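Local structure of type III effector NopAA (Sinorhizobium fredii USDA 257, 6SDU) at residues Val106-Trp111 with Val189-Ile194; Ile149-Asn154 with Lys201-Asp206; Val216-Ser221 with Lys225-Asn230; His117-Trp122 with Ser193-Ile198. The protein acts as a symbiotic type III effector that hydrolyses xyloglucan and, like its glycoside hydrolase family 12 relatives, probably has cellulase activity. One frame throughout, in Å; residues are numbered along the deposited sequence.

Contact 1: residues Val106-Trp111 with Val189-Ile194; sequences VAYDIW and VDIKSI
The ring of Tyr108 meets two aliphatic side chains of the 189-194 segment, and both approach obliquely. Val189 comes to the phenolic end, where its CG2 is 3.6 Å from Tyr108 CE2 and about as far from CZ, the two side chains sliding past each other in opposite directions. On the same side of the ring plane, but out by the CD1 edge, Ile191 approaches more loosely, its CD1 4.5 Å from Tyr108 CD1. The chi1 of Val189 (-75°) sets CG2 between its own backbone N and carbonyl carbon, and this is the branch that reaches the tyrosine. The phenolic oxygen itself is hydrogen-bonded to Ser92 OG. Two residues on, Ile110 and Ile191 reach toward each other tip to tip: Ile110 CD1 stops 3.6 Å from Ile191 CG2 and 4.1 Å from Ile191 CD1. No hydrogen bond crosses the contact.

Each segment also has a polar bond of its own. Asp190 is the N-cap of the helix, its OD1 taking a weak but nearly straight bond from Ser193 N (3.2 Å, 170°). On strand 103-112, Trp111 NE1 comes to Asp109 OD2 from above the carboxylate plane. Strand 103-112 is flanked in its sheet by strands 208-218 and 117-125, while strand 186-190 edges the facing sheet beside strand 90-97 and leads directly into helix 191-200.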
loop_
_atom_site.group_PDB
_atom_site.type_symbol
_atom_site.label_atom_id
_atom_site.label_comp_id
_atom_site.label_asym_id
_atom_site.label_seq_id
_atom_site.Cartn_x
_atom_site.Cartn_y
_atom_site.Cartn_z
ATOM N N VAL A 106 5.138 3.386 -1.921
ATOM C CA VAL A 106 5.025 2.632 -0.685
ATOM C C VAL A 106 3.608 2.887 -0.179
ATOM O O VAL A 106 3.222 4.046 0.005
ATOM C CB VAL A 106 6.083 3.088 0.339
ATOM C CG1 VAL A 106 5.948 2.320 1.633
ATOM C CG2 VAL A 106 7.485 2.880 -0.237
ATOM N N ALA A 107 2.816 1.831 0.019
ATOM C CA ALA A 107 1.412 2.081 0.345
ATOM C C ALA A 107 0.825 1.041 1.290
ATOM O O ALA A 107 1.195 -0.137 1.249
ATOM C CB ALA A 107 0.549 2.099 -0.927
ATOM N N TYR A 108 -0.150 1.497 2.103
ATOM C CA TYR A 108 -1.075 0.616 2.801
ATOM C C TYR A 108 -2.075 0.103 1.777
ATOM O O TYR A 108 -2.481 0.841 0.871
ATOM C CB TYR A 108 -1.847 1.367 3.899
ATOM C CG TYR A 108 -1.097 1.464 5.187
ATOM C CD1 TYR A 108 -1.099 0.411 6.092
ATOM C CD2 TYR A 108 -0.337 2.587 5.477
ATOM C CE1 TYR A 108 -0.384 0.486 7.275
ATOM C CE2 TYR A 108 0.379 2.677 6.662
ATOM C CZ TYR A 108 0.363 1.614 7.547
ATOM O OH TYR A 108 1.074 1.678 8.721
ATOM N N ASP A 109 -2.438 -1.167 1.889
ATOM C CA ASP A 109 -3.436 -1.791 1.020
ATOM C C ASP A 109 -4.469 -2.436 1.941
ATOM O O ASP A 109 -4.205 -3.472 2.554
ATOM C CB ASP A 109 -2.783 -2.811 0.078
ATOM C CG ASP A 109 -3.510 -2.948 -1.268
ATOM O OD1 ASP A 109 -4.118 -1.969 -1.763
ATOM O OD2 ASP A 109 -3.487 -4.062 -1.822
ATOM N N ILE A 110 -5.629 -1.806 2.087
ATOM C CA ILE A 110 -6.654 -2.266 3.011
ATOM C C ILE A 110 -7.828 -2.818 2.207
ATOM O O ILE A 110 -8.363 -2.135 1.327
ATOM C CB ILE A 110 -7.083 -1.134 3.959
ATOM C CG1 ILE A 110 -5.879 -0.642 4.746
ATOM C CG2 ILE A 110 -8.227 -1.592 4.938
ATOM C CD1 ILE A 110 -5.975 0.799 5.140
ATOM N N TRP A 111 -8.233 -4.050 2.515
ATOM C CA TRP A 111 -9.297 -4.728 1.788
ATOM C C TRP A 111 -10.479 -5.042 2.698
ATOM O O TRP A 111 -10.324 -5.232 3.902
ATOM C CB TRP A 111 -8.811 -6.036 1.199
ATOM C CG TRP A 111 -7.747 -5.900 0.167
ATOM C CD1 TRP A 111 -6.383 -5.824 0.364
ATOM C CD2 TRP A 111 -7.962 -5.813 -1.236
ATOM N NE1 TRP A 111 -5.741 -5.689 -0.861
ATOM C CE2 TRP A 111 -6.692 -5.696 -1.853
ATOM C CE3 TRP A 111 -9.109 -5.819 -2.038
ATOM C CZ2 TRP A 111 -6.543 -5.605 -3.236
ATOM C CZ3 TRP A 111 -8.965 -5.724 -3.416
ATOM C CH2 TRP A 111 -7.689 -5.614 -4.002
ATOM N N VAL A 189 -0.974 5.747 11.293
ATOM C CA VAL A 189 -2.247 6.008 10.625
ATOM C C VAL A 189 -3.387 5.444 11.458
ATOM O O VAL A 189 -3.310 4.317 11.963
ATOM C CB VAL A 189 -2.291 5.405 9.206
ATOM C CG1 VAL A 189 -1.457 6.230 8.241
ATOM C CG2 VAL A 189 -1.808 3.981 9.244
ATOM N N ASP A 190 -4.463 6.217 11.560
ATOM C CA ASP A 190 -5.689 5.793 12.227
ATOM C C ASP A 190 -6.594 5.285 11.111
ATOM O O ASP A 190 -7.310 6.052 10.461
ATOM C CB ASP A 190 -6.297 6.939 13.027
ATOM C CG ASP A 190 -7.627 6.569 13.684
ATOM O OD1 ASP A 190 -8.060 5.393 13.576
ATOM O OD2 ASP A 190 -8.254 7.476 14.288
ATOM N N ILE A 191 -6.507 3.978 10.855
ATOM C CA ILE A 191 -7.259 3.378 9.758
ATOM C C ILE A 191 -8.754 3.412 10.057
ATOM O O ILE A 191 -9.575 3.689 9.169
ATOM C CB ILE A 191 -6.733 1.955 9.474
ATOM C CG1 ILE A 191 -5.240 2.028 9.116
ATOM C CG2 ILE A 191 -7.521 1.286 8.338
ATOM C CD1 ILE A 191 -4.539 0.690 8.961
ATOM N N LYS A 192 -9.133 3.201 11.318
ATOM C CA LYS A 192 -10.553 3.214 11.674
ATOM C C LYS A 192 -11.215 4.512 11.230
ATOM O O LYS A 192 -12.218 4.491 10.508
ATOM C CB LYS A 192 -10.700 3.028 13.184
ATOM C CG LYS A 192 -12.128 3.030 13.700
ATOM C CD LYS A 192 -12.119 3.333 15.188
ATOM C CE LYS A 192 -13.499 3.704 15.708
ATOM N NZ LYS A 192 -13.523 3.785 17.194
ATOM N N SER A 193 -10.594 5.650 11.573
ATOM C CA SER A 193 -11.113 6.973 11.218
ATOM C C SER A 193 -11.117 7.207 9.716
ATOM O O SER A 193 -12.006 7.890 9.197
ATOM C CB SER A 193 -10.271 8.064 11.882
ATOM O OG SER A 193 -10.422 8.058 13.288
ATOM N N ILE A 194 -10.091 6.718 9.008
ATOM C CA ILE A 194 -10.055 6.904 7.560
ATOM C C ILE A 194 -11.199 6.148 6.910
ATOM O O ILE A 194 -11.898 6.683 6.044
ATOM C CB ILE A 194 -8.687 6.476 6.990
ATOM C CG1 ILE A 194 -7.598 7.465 7.429
ATOM C CG2 ILE A 194 -8.760 6.361 5.468
ATOM C CD1 ILE A 194 -6.170 7.009 7.112
#

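Contact 2: residues Ile149-Asn154 with Lys201-Asp206; sequences IPVYSN and KGYFGD
Tyr152 and Tyr203 come from opposite directions and meet at their rims, with the two ring planes nearly perpendicular. The hydroxyl of Tyr203 lies near the plane of the Tyr152 ring, at its rim, with OH 3.6 Å from Tyr152 CE2; Tyr152 CE2 in turn lies near the plane of the Tyr203 ring, at its edge. The ring carbons themselves come no closer than 4.2 Å (CE2 of Tyr152 to CE2 of Tyr203), and neither face is used for stacking between the two. Val151 adds a methyl to the same hydroxyl, its CG2 standing 4.0 Å from Tyr203 OH.

Lys201 meets Tyr152 with its aliphatic stem, the two side chains crossing obliquely. Lys201 CD is 3.6 Å from Tyr152 OH and 3.9 Å from CZ, while Lys201 CB lies 3.8 Å from that OH. A bend at chi2 (-67°) folds the lysine chain so that CB and CD both border the phenol oxygen, and beyond it the chain runs extended to the ammonium group. These are van der Waals contacts, with no hydrogen bond between the segments.

Trp197 of helix 191-200 packs edge-to-face with Tyr152, tying this surface patch to the helix. The contact lies between two motifs: a classic beta bulge, in which Val151 and Tyr152 both face Val164, and a Schellman motif at Gly202, with positive phi (84°) and two bonds back into the last turn of the helix.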
loop_
_atom_site.group_PDB
_atom_site.type_symbol
_atom_site.label_atom_id
_atom_site.label_comp_id
_atom_site.label_asym_id
_atom_site.label_seq_id
_atom_site.Cartn_x
_atom_site.Cartn_y
_atom_site.Cartn_z
ATOM N N ILE A 149 -7.112 12.850 -11.720
ATOM C CA ILE A 149 -7.888 13.956 -11.147
ATOM C C ILE A 149 -8.389 13.552 -9.772
ATOM O O ILE A 149 -9.191 12.611 -9.657
ATOM C CB ILE A 149 -9.066 14.356 -12.042
ATOM C CG1 ILE A 149 -8.566 14.795 -13.424
ATOM C CG2 ILE A 149 -9.885 15.470 -11.331
ATOM C CD1 ILE A 149 -9.667 14.900 -14.469
ATOM N N PRO A 150 -7.995 14.263 -8.709
ATOM C CA PRO A 150 -8.491 13.947 -7.362
ATOM C C PRO A 150 -9.981 14.226 -7.246
ATOM O O PRO A 150 -10.509 15.165 -7.847
ATOM C CB PRO A 150 -7.709 14.905 -6.447
ATOM C CG PRO A 150 -6.668 15.553 -7.290
ATOM C CD PRO A 150 -7.043 15.390 -8.732
ATOM N N VAL A 151 -10.655 13.397 -6.459
ATOM C CA VAL A 151 -12.064 13.640 -6.158
ATOM C C VAL A 151 -12.226 14.539 -4.928
ATOM O O VAL A 151 -13.241 15.223 -4.802
ATOM C CB VAL A 151 -12.830 12.313 -6.003
ATOM C CG1 VAL A 151 -12.792 11.551 -7.326
ATOM C CG2 VAL A 151 -12.247 11.476 -4.884
ATOM N N TYR A 152 -11.261 14.524 -4.003
ATOM C CA TYR A 152 -11.213 15.427 -2.858
ATOM C C TYR A 152 -9.764 15.822 -2.646
ATOM O O TYR A 152 -8.863 14.999 -2.834
ATOM C CB TYR A 152 -11.751 14.791 -1.564
ATOM C CG TYR A 152 -13.182 14.285 -1.624
ATOM C CD1 TYR A 152 -14.252 15.114 -1.287
ATOM C CD2 TYR A 152 -13.465 12.975 -2.011
ATOM C CE1 TYR A 152 -15.563 14.650 -1.339
ATOM C CE2 TYR A 152 -14.768 12.506 -2.075
ATOM C CZ TYR A 152 -15.812 13.347 -1.733
ATOM O OH TYR A 152 -17.117 12.895 -1.778
ATOM N N SER A 153 -9.543 17.076 -2.261
ATOM C CA SER A 153 -8.209 17.619 -2.059
ATOM C C SER A 153 -8.013 18.062 -0.612
ATOM O O SER A 153 -8.956 18.513 0.050
ATOM C CB SER A 153 -7.946 18.800 -2.993
ATOM O OG SER A 153 -7.688 18.366 -4.317
ATOM N N ASN A 154 -6.774 17.896 -0.131
ATOM C CA ASN A 154 -6.310 18.350 1.194
ATOM C C ASN A 154 -7.237 17.902 2.320
ATOM O O ASN A 154 -7.564 18.654 3.238
ATOM C CB ASN A 154 -6.107 19.864 1.210
ATOM C CG ASN A 154 -5.146 20.318 0.133
ATOM O OD1 ASN A 154 -3.984 19.896 0.106
ATOM N ND2 ASN A 154 -5.627 21.153 -0.778
ATOM N N LYS A 201 -18.685 9.569 3.037
ATOM C CA LYS A 201 -18.895 10.053 1.678
ATOM C C LYS A 201 -19.686 9.064 0.842
ATOM O O LYS A 201 -19.910 9.315 -0.344
ATOM C CB LYS A 201 -17.559 10.341 1.009
ATOM C CG LYS A 201 -16.715 11.305 1.790
ATOM C CD LYS A 201 -17.329 12.678 1.827
ATOM C CE LYS A 201 -16.521 13.578 2.732
ATOM N NZ LYS A 201 -17.004 14.981 2.697
ATOM N N GLY A 202 -20.115 7.955 1.440
ATOM C CA GLY A 202 -21.009 7.016 0.799
ATOM C C GLY A 202 -20.393 5.982 -0.118
ATOM O O GLY A 202 -21.133 5.348 -0.878
ATOM N N TYR A 203 -19.071 5.764 -0.053
ATOM C CA TYR A 203 -18.448 4.742 -0.901
ATOM C C TYR A 203 -18.825 3.325 -0.481
ATOM O O TYR A 203 -18.907 2.438 -1.335
ATOM C CB TYR A 203 -16.934 4.910 -0.914
ATOM C CG TYR A 203 -16.542 6.121 -1.705
ATOM C CD1 TYR A 203 -16.594 6.114 -3.096
ATOM C CD2 TYR A 203 -16.174 7.297 -1.062
ATOM C CE1 TYR A 203 -16.250 7.247 -3.831
ATOM C CE2 TYR A 203 -15.835 8.430 -1.777
ATOM C CZ TYR A 203 -15.874 8.401 -3.161
ATOM O OH TYR A 203 -15.544 9.532 -3.868
ATOM N N PHE A 204 -19.034 3.087 0.814
ATOM C CA PHE A 204 -19.477 1.791 1.311
ATOM C C PHE A 204 -20.204 2.001 2.636
ATOM O O PHE A 204 -20.192 3.095 3.204
ATOM C CB PHE A 204 -18.310 0.795 1.477
ATOM C CG PHE A 204 -17.083 1.373 2.142
ATOM C CD1 PHE A 204 -17.099 1.748 3.489
ATOM C CD2 PHE A 204 -15.897 1.519 1.425
ATOM C CE1 PHE A 204 -15.955 2.286 4.099
ATOM C CE2 PHE A 204 -14.743 2.058 2.028
ATOM C CZ PHE A 204 -14.771 2.434 3.369
ATOM N N GLY A 205 -20.856 0.937 3.108
ATOM C CA GLY A 205 -21.587 0.921 4.372
ATOM C C GLY A 205 -20.750 0.393 5.523
ATOM O O GLY A 205 -19.557 0.709 5.620
ATOM N N ASP A 206 -21.365 -0.400 6.408
ATOM C CA ASP A 206 -20.660 -1.027 7.529
ATOM C C ASP A 206 -19.863 -2.202 6.965
ATOM O O ASP A 206 -20.265 -3.368 6.981
ATOM C CB ASP A 206 -21.618 -1.460 8.630
ATOM C CG ASP A 206 -20.885 -1.916 9.890
ATOM O OD1 ASP A 206 -19.751 -1.428 10.113
ATOM O OD2 ASP A 206 -21.439 -2.736 10.660
#

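Contact 3: residues Val216-Ser221 with Lys225-Asn230; sequences VEITSS and KNFNFN
Strands 216-218 and 225-230 run antiparallel, at 170°, but their axes stay 10.5 Å apart: they lie in the two facing sheets, and side chains rather than backbone bonds fill the gap. The chain turns a corner at Thr219, which brings Ser221 close to Lys225, their CA atoms 5.6 Å apart.

Val216 and Phe227 carry the contact, crossing at about a right angle. Val216 CG2 sits over one face of the phenyl ring, 3.7 Å above its plane and shifted toward the rim by CE2, a CH-pi contact. With chi1 at 57°, CG2 is anti to the backbone N, while CG1 faces the ring's base, 4.2 Å from Phe227 CG. Ile218 slides past Phe227 in the opposite direction, its CD1 4.2 Å from Phe227 CE1 and oblique to the ring. At the turn, Ser221 CB rests 3.8 Å from Lys225 CD, and Ser221 OG bonds to Ser62 O and Gln64 N. Trp104 adds an edge-to-face partner to Phe227.

Glu217, between Val216 and Ile218, lies on the opposite side of its strand and hydrogen-bonds the O2 of bound glucose through OE2. One strand thus serves core and sugar pocket alternately, as expected of the family 12 beta-jelly roll.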
loop_
_atom_site.group_PDB
_atom_site.type_symbol
_atom_site.label_atom_id
_atom_site.label_comp_id
_atom_site.label_asym_id
_atom_site.label_seq_id
_atom_site.Cartn_x
_atom_site.Cartn_y
_atom_site.Cartn_z
ATOM N N VAL A 216 5.397 -2.197 -1.109
ATOM C CA VAL A 216 5.733 -1.271 -2.188
ATOM C C VAL A 216 5.277 -1.839 -3.535
ATOM O O VAL A 216 5.600 -2.985 -3.888
ATOM C CB VAL A 216 7.246 -0.918 -2.176
ATOM C CG1 VAL A 216 8.115 -2.140 -2.275
ATOM C CG2 VAL A 216 7.604 0.106 -3.250
ATOM N N GLU A 217 4.520 -1.037 -4.295
ATOM C CA GLU A 217 4.158 -1.385 -5.668
ATOM C C GLU A 217 5.273 -0.865 -6.564
ATOM O O GLU A 217 5.414 0.353 -6.719
ATOM C CB GLU A 217 2.835 -0.735 -6.067
ATOM C CG GLU A 217 1.601 -1.198 -5.278
ATOM C CD GLU A 217 0.316 -0.540 -5.762
ATOM O OE1 GLU A 217 0.255 0.726 -5.822
ATOM O OE2 GLU A 217 -0.629 -1.291 -6.085
ATOM N N ILE A 218 6.059 -1.762 -7.165
ATOM C CA ILE A 218 7.222 -1.353 -7.951
ATOM C C ILE A 218 6.871 -1.363 -9.429
ATOM O O ILE A 218 6.526 -2.404 -10.003
ATOM C CB ILE A 218 8.434 -2.247 -7.668
ATOM C CG1 ILE A 218 8.735 -2.242 -6.181
ATOM C CG2 ILE A 218 9.666 -1.763 -8.478
ATOM C CD1 ILE A 218 9.769 -3.218 -5.793
ATOM N N THR A 219 6.990 -0.203 -10.059
ATOM C CA THR A 219 6.865 -0.148 -11.502
ATOM C C THR A 219 8.235 -0.252 -12.164
ATOM O O THR A 219 8.393 -0.980 -13.148
ATOM C CB THR A 219 6.095 1.117 -11.920
ATOM O OG1 THR A 219 4.716 0.967 -11.531
ATOM C CG2 THR A 219 6.154 1.336 -13.441
ATOM N N SER A 220 9.236 0.449 -11.641
ATOM C CA SER A 220 10.581 0.382 -12.205
ATOM C C SER A 220 11.625 0.545 -11.095
ATOM O O SER A 220 11.481 1.416 -10.234
ATOM C CB SER A 220 10.705 1.456 -13.290
ATOM O OG SER A 220 12.042 1.752 -13.619
ATOM N N SER A 221 12.661 -0.308 -11.094
ATOM C CA SER A 221 13.783 -0.143 -10.173
ATOM C C SER A 221 15.061 -0.670 -10.818
ATOM O O SER A 221 15.762 -1.492 -10.219
ATOM C CB SER A 221 13.525 -0.867 -8.845
ATOM O OG SER A 221 13.344 -2.256 -9.037
ATOM N N LYS A 225 16.790 -1.876 -6.388
ATOM C CA LYS A 225 16.606 -0.874 -5.356
ATOM C C LYS A 225 16.095 -1.567 -4.100
ATOM O O LYS A 225 15.284 -2.508 -4.172
ATOM C CB LYS A 225 15.670 0.241 -5.833
ATOM C CG LYS A 225 16.425 1.310 -6.616
ATOM C CD LYS A 225 15.568 2.031 -7.602
ATOM C CE LYS A 225 16.397 3.114 -8.281
ATOM N NZ LYS A 225 17.798 2.678 -8.462
ATOM N N ASN A 226 16.536 -1.058 -2.950
ATOM C CA ASN A 226 16.309 -1.699 -1.668
ATOM C C ASN A 226 15.294 -0.906 -0.858
ATOM O O ASN A 226 15.345 0.328 -0.830
ATOM C CB ASN A 226 17.632 -1.808 -0.905
ATOM C CG ASN A 226 17.538 -2.746 0.277
ATOM O OD1 ASN A 226 17.295 -3.939 0.103
ATOM N ND2 ASN A 226 17.767 -2.233 1.475
ATOM N N PHE A 227 14.380 -1.622 -0.189
ATOM C CA PHE A 227 13.380 -1.020 0.695
ATOM C C PHE A 227 13.432 -1.734 2.035
ATOM O O PHE A 227 13.264 -2.951 2.087
ATOM C CB PHE A 227 11.965 -1.128 0.106
ATOM C CG PHE A 227 11.797 -0.448 -1.231
ATOM C CD1 PHE A 227 12.205 -1.079 -2.396
ATOM C CD2 PHE A 227 11.208 0.811 -1.323
ATOM C CE1 PHE A 227 12.034 -0.468 -3.630
ATOM C CE2 PHE A 227 11.044 1.428 -2.548
ATOM C CZ PHE A 227 11.476 0.797 -3.701
ATOM N N ASN A 228 13.694 -0.994 3.111
ATOM C CA ASN A 228 13.737 -1.559 4.451
ATOM C C ASN A 228 12.536 -1.083 5.260
ATOM O O ASN A 228 12.290 0.127 5.372
ATOM C CB ASN A 228 15.019 -1.172 5.199
ATOM C CG ASN A 228 16.267 -1.726 4.553
ATOM O OD1 ASN A 228 16.403 -2.935 4.391
ATOM N ND2 ASN A 228 17.205 -0.845 4.211
ATOM N N PHE A 229 11.830 -2.021 5.873
ATOM C CA PHE A 229 10.707 -1.676 6.731
ATOM C C PHE A 229 11.216 -2.049 8.115
ATOM O O PHE A 229 11.123 -3.203 8.541
ATOM C CB PHE A 229 9.431 -2.406 6.295
ATOM C CG PHE A 229 9.006 -2.062 4.880
ATOM C CD1 PHE A 229 8.207 -0.958 4.626
ATOM C CD2 PHE A 229 9.441 -2.816 3.804
ATOM C CE1 PHE A 229 7.825 -0.630 3.319
ATOM C CE2 PHE A 229 9.079 -2.481 2.485
ATOM C CZ PHE A 229 8.281 -1.388 2.243
ATOM N N ASN A 230 11.707 -1.039 8.839
ATOM C CA ASN A 230 12.361 -1.300 10.115
ATOM C C ASN A 230 11.344 -1.568 11.196
ATOM O O ASN A 230 11.614 -2.334 12.130
ATOM C CB ASN A 230 13.211 -0.110 10.552
ATOM C CG ASN A 230 14.288 0.216 9.573
ATOM O OD1 ASN A 230 14.972 -0.680 9.071
ATOM N ND2 ASN A 230 14.477 1.507 9.307
#

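Contact 4: residues His117-Trp122 with Ser193-Ile198; sequences HEIMLW and SILQWI
Strand 117-122 and helix 193-198 cross at 124°, their axes 10.9 Å apart, where the single helix of the family 12 beta-jelly roll lies against the side of the mixed sheet turned away from the sugar.

Ile119 sits against two residues of the helix. Its CD1 meets Leu195 CD2 at 3.8 Å, with the side chains inclined to one another, and its CG2 meets Ile198 CD1 at 3.7 Å as the two slide past in opposite directions. A chi2 of 92°, away from a staggered value, turns Ile119 CD1 to the leucine methyl. Leu195 leaves the helix obliquely to the strand, and its CD2 branch makes the approach. Leu121 and Ile194 meet tip to tip, Leu121 CD1 being 3.9 Å from Ile194 CD1, while Leu121 CD2 lies 4.1 Å from Ile194 CG2. All five side chains are buried and aliphatic; Phe204, from the loop after the helix, packs against Ile119 and Ile198.

The alternate residues of the strand face the other way: Met120 and Trp122 touch the bound glucose, and Met120 SD lies in the indole plane at the ring edge, 3.7 Å from Trp122 NE1.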
loop_
_atom_site.group_PDB
_atom_site.type_symbol
_atom_site.label_atom_id
_atom_site.label_comp_id
_atom_site.label_asym_id
_atom_site.label_seq_id
_atom_site.Cartn_x
_atom_site.Cartn_y
_atom_site.Cartn_z
ATOM N N HIS A 117 -13.941 -3.709 -2.156
ATOM C CA HIS A 117 -13.440 -2.376 -1.852
ATOM C C HIS A 117 -11.984 -2.464 -1.440
ATOM O O HIS A 117 -11.629 -3.251 -0.553
ATOM C CB HIS A 117 -14.271 -1.730 -0.736
ATOM C CG HIS A 117 -15.703 -1.561 -1.110
ATOM N ND1 HIS A 117 -16.670 -2.485 -0.774
ATOM C CD2 HIS A 117 -16.329 -0.596 -1.829
ATOM C CE1 HIS A 117 -17.837 -2.083 -1.248
ATOM N NE2 HIS A 117 -17.658 -0.937 -1.889
ATOM N N GLU A 118 -11.150 -1.656 -2.089
ATOM C CA GLU A 118 -9.727 -1.552 -1.803
ATOM C C GLU A 118 -9.420 -0.109 -1.417
ATOM O O GLU A 118 -9.788 0.823 -2.146
ATOM C CB GLU A 118 -8.923 -1.970 -3.040
ATOM C CG GLU A 118 -7.480 -2.095 -2.811
ATOM C CD GLU A 118 -6.691 -2.268 -4.113
ATOM O OE1 GLU A 118 -7.303 -2.380 -5.203
ATOM O OE2 GLU A 118 -5.453 -2.284 -4.029
ATOM N N ILE A 119 -8.796 0.087 -0.257
ATOM C CA ILE A 119 -8.406 1.419 0.215
ATOM C C ILE A 119 -6.881 1.465 0.321
ATOM O O ILE A 119 -6.277 0.660 1.047
ATOM C CB ILE A 119 -9.063 1.781 1.555
ATOM C CG1 ILE A 119 -10.599 1.747 1.429
ATOM C CG2 ILE A 119 -8.557 3.175 2.045
ATOM C CD1 ILE A 119 -11.227 0.406 1.783
ATOM N N MET A 120 -6.262 2.393 -0.413
ATOM C CA MET A 120 -4.810 2.553 -0.458
ATOM C C MET A 120 -4.410 3.849 0.230
ATOM O O MET A 120 -5.076 4.879 0.072
ATOM C CB MET A 120 -4.279 2.581 -1.900
ATOM C CG MET A 120 -4.641 1.385 -2.800
ATOM S SD MET A 120 -3.474 1.241 -4.183
ATOM C CE MET A 120 -2.075 0.548 -3.313
ATOM N N LEU A 121 -3.336 3.795 1.002
ATOM C CA LEU A 121 -2.754 4.979 1.620
ATOM C C LEU A 121 -1.289 5.017 1.207
ATOM O O LEU A 121 -0.509 4.171 1.645
ATOM C CB LEU A 121 -2.895 4.967 3.148
ATOM C CG LEU A 121 -4.214 4.443 3.750
ATOM C CD1 LEU A 121 -4.096 4.309 5.281
ATOM C CD2 LEU A 121 -5.370 5.354 3.374
ATOM N N TRP A 122 -0.937 5.957 0.327
ATOM C CA TRP A 122 0.437 6.117 -0.176
ATOM C C TRP A 122 1.235 7.015 0.778
ATOM O O TRP A 122 0.960 8.214 0.883
ATOM C CB TRP A 122 0.426 6.724 -1.582
ATOM C CG TRP A 122 -0.190 5.860 -2.694
ATOM C CD1 TRP A 122 -1.121 4.859 -2.557
ATOM C CD2 TRP A 122 0.081 5.961 -4.102
ATOM N NE1 TRP A 122 -1.431 4.320 -3.790
ATOM C CE2 TRP A 122 -0.707 4.976 -4.753
ATOM C CE3 TRP A 122 0.930 6.775 -4.876
ATOM C CZ2 TRP A 122 -0.682 4.788 -6.144
ATOM C CZ3 TRP A 122 0.963 6.584 -6.269
ATOM C CH2 TRP A 122 0.164 5.592 -6.881
ATOM N N SER A 193 -10.594 5.650 11.573
ATOM C CA SER A 193 -11.113 6.973 11.218
ATOM C C SER A 193 -11.117 7.207 9.716
ATOM O O SER A 193 -12.006 7.890 9.197
ATOM C CB SER A 193 -10.271 8.064 11.882
ATOM O OG SER A 193 -10.422 8.058 13.288
ATOM N N ILE A 194 -10.091 6.718 9.008
ATOM C CA ILE A 194 -10.055 6.904 7.560
ATOM C C ILE A 194 -11.199 6.148 6.910
ATOM O O ILE A 194 -11.898 6.683 6.044
ATOM C CB ILE A 194 -8.687 6.476 6.990
ATOM C CG1 ILE A 194 -7.598 7.465 7.429
ATOM C CG2 ILE A 194 -8.760 6.361 5.468
ATOM C CD1 ILE A 194 -6.170 7.009 7.112
ATOM N N LEU A 195 -11.429 4.903 7.334
ATOM C CA LEU A 195 -12.551 4.139 6.807
ATOM C C LEU A 195 -13.881 4.801 7.175
ATOM O O LEU A 195 -14.819 4.833 6.365
ATOM C CB LEU A 195 -12.485 2.708 7.339
ATOM C CG LEU A 195 -11.260 1.922 6.876
ATOM C CD1 LEU A 195 -11.181 0.530 7.516
ATOM C CD2 LEU A 195 -11.241 1.837 5.335
ATOM N N GLN A 196 -13.962 5.380 8.379
ATOM C CA GLN A 196 -15.185 6.068 8.791
ATOM C C GLN A 196 -15.455 7.270 7.896
ATOM O O GLN A 196 -16.596 7.494 7.480
ATOM C CB GLN A 196 -15.080 6.490 10.256
ATOM C CG GLN A 196 -15.297 5.346 11.230
ATOM C CD GLN A 196 -15.021 5.713 12.685
ATOM O OE1 GLN A 196 -14.315 6.680 12.983
ATOM N NE2 GLN A 196 -15.590 4.934 13.599
ATOM N N TRP A 197 -14.406 8.027 7.545
ATOM C CA TRP A 197 -14.574 9.169 6.648
ATOM C C TRP A 197 -15.000 8.729 5.247
ATOM O O TRP A 197 -15.844 9.381 4.616
ATOM C CB TRP A 197 -13.279 9.977 6.592
ATOM C CG TRP A 197 -13.357 11.197 5.694
ATOM C CD1 TRP A 197 -13.676 12.482 6.067
ATOM C CD2 TRP A 197 -13.114 11.243 4.278
ATOM N NE1 TRP A 197 -13.644 13.319 4.968
ATOM C CE2 TRP A 197 -13.291 12.585 3.863
ATOM C CE3 TRP A 197 -12.751 10.283 3.325
ATOM C CZ2 TRP A 197 -13.126 12.984 2.535
ATOM C CZ3 TRP A 197 -12.583 10.683 2.006
ATOM C CH2 TRP A 197 -12.773 12.021 1.625
ATOM N N ILE A 198 -14.433 7.623 4.744
ATOM C CA ILE A 198 -14.808 7.131 3.421
ATOM C C ILE A 198 -16.255 6.652 3.421
ATOM O O ILE A 198 -16.982 6.830 2.436
ATOM C CB ILE A 198 -13.846 6.022 2.957
ATOM C CG1 ILE A 198 -12.406 6.540 2.888
ATOM C CG2 ILE A 198 -14.272 5.506 1.592
ATOM C CD1 ILE A 198 -11.369 5.449 2.606
#

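In the fold
Contacts 1, 3 and 4 are buried, whereas contact 2 lies at the surface. Contacts 1 and 4 adjoin, centres about 6 Å apart: they share Ser193 and Ile194 on helix 191-200 and use neighbouring strands, 103-112 and 117-125. Contact 3 spans the same two-sheet sandwich and joins contact 1 where Val106 packs on Phe229 and Val216. Contact 2 sits at the C-terminal end of the helix and touches contact 4 through Phe204 and Ile198. Contact 4 is aliphatic alone, contacts 1 and 3 set aliphatic groups against a ring, and contact 2 brings tyrosine hydroxyls to a ring rim and a lysine stem. In the sugar pocket, Glu217 of contact 3 touches Met120 and Trp122 of contact 4.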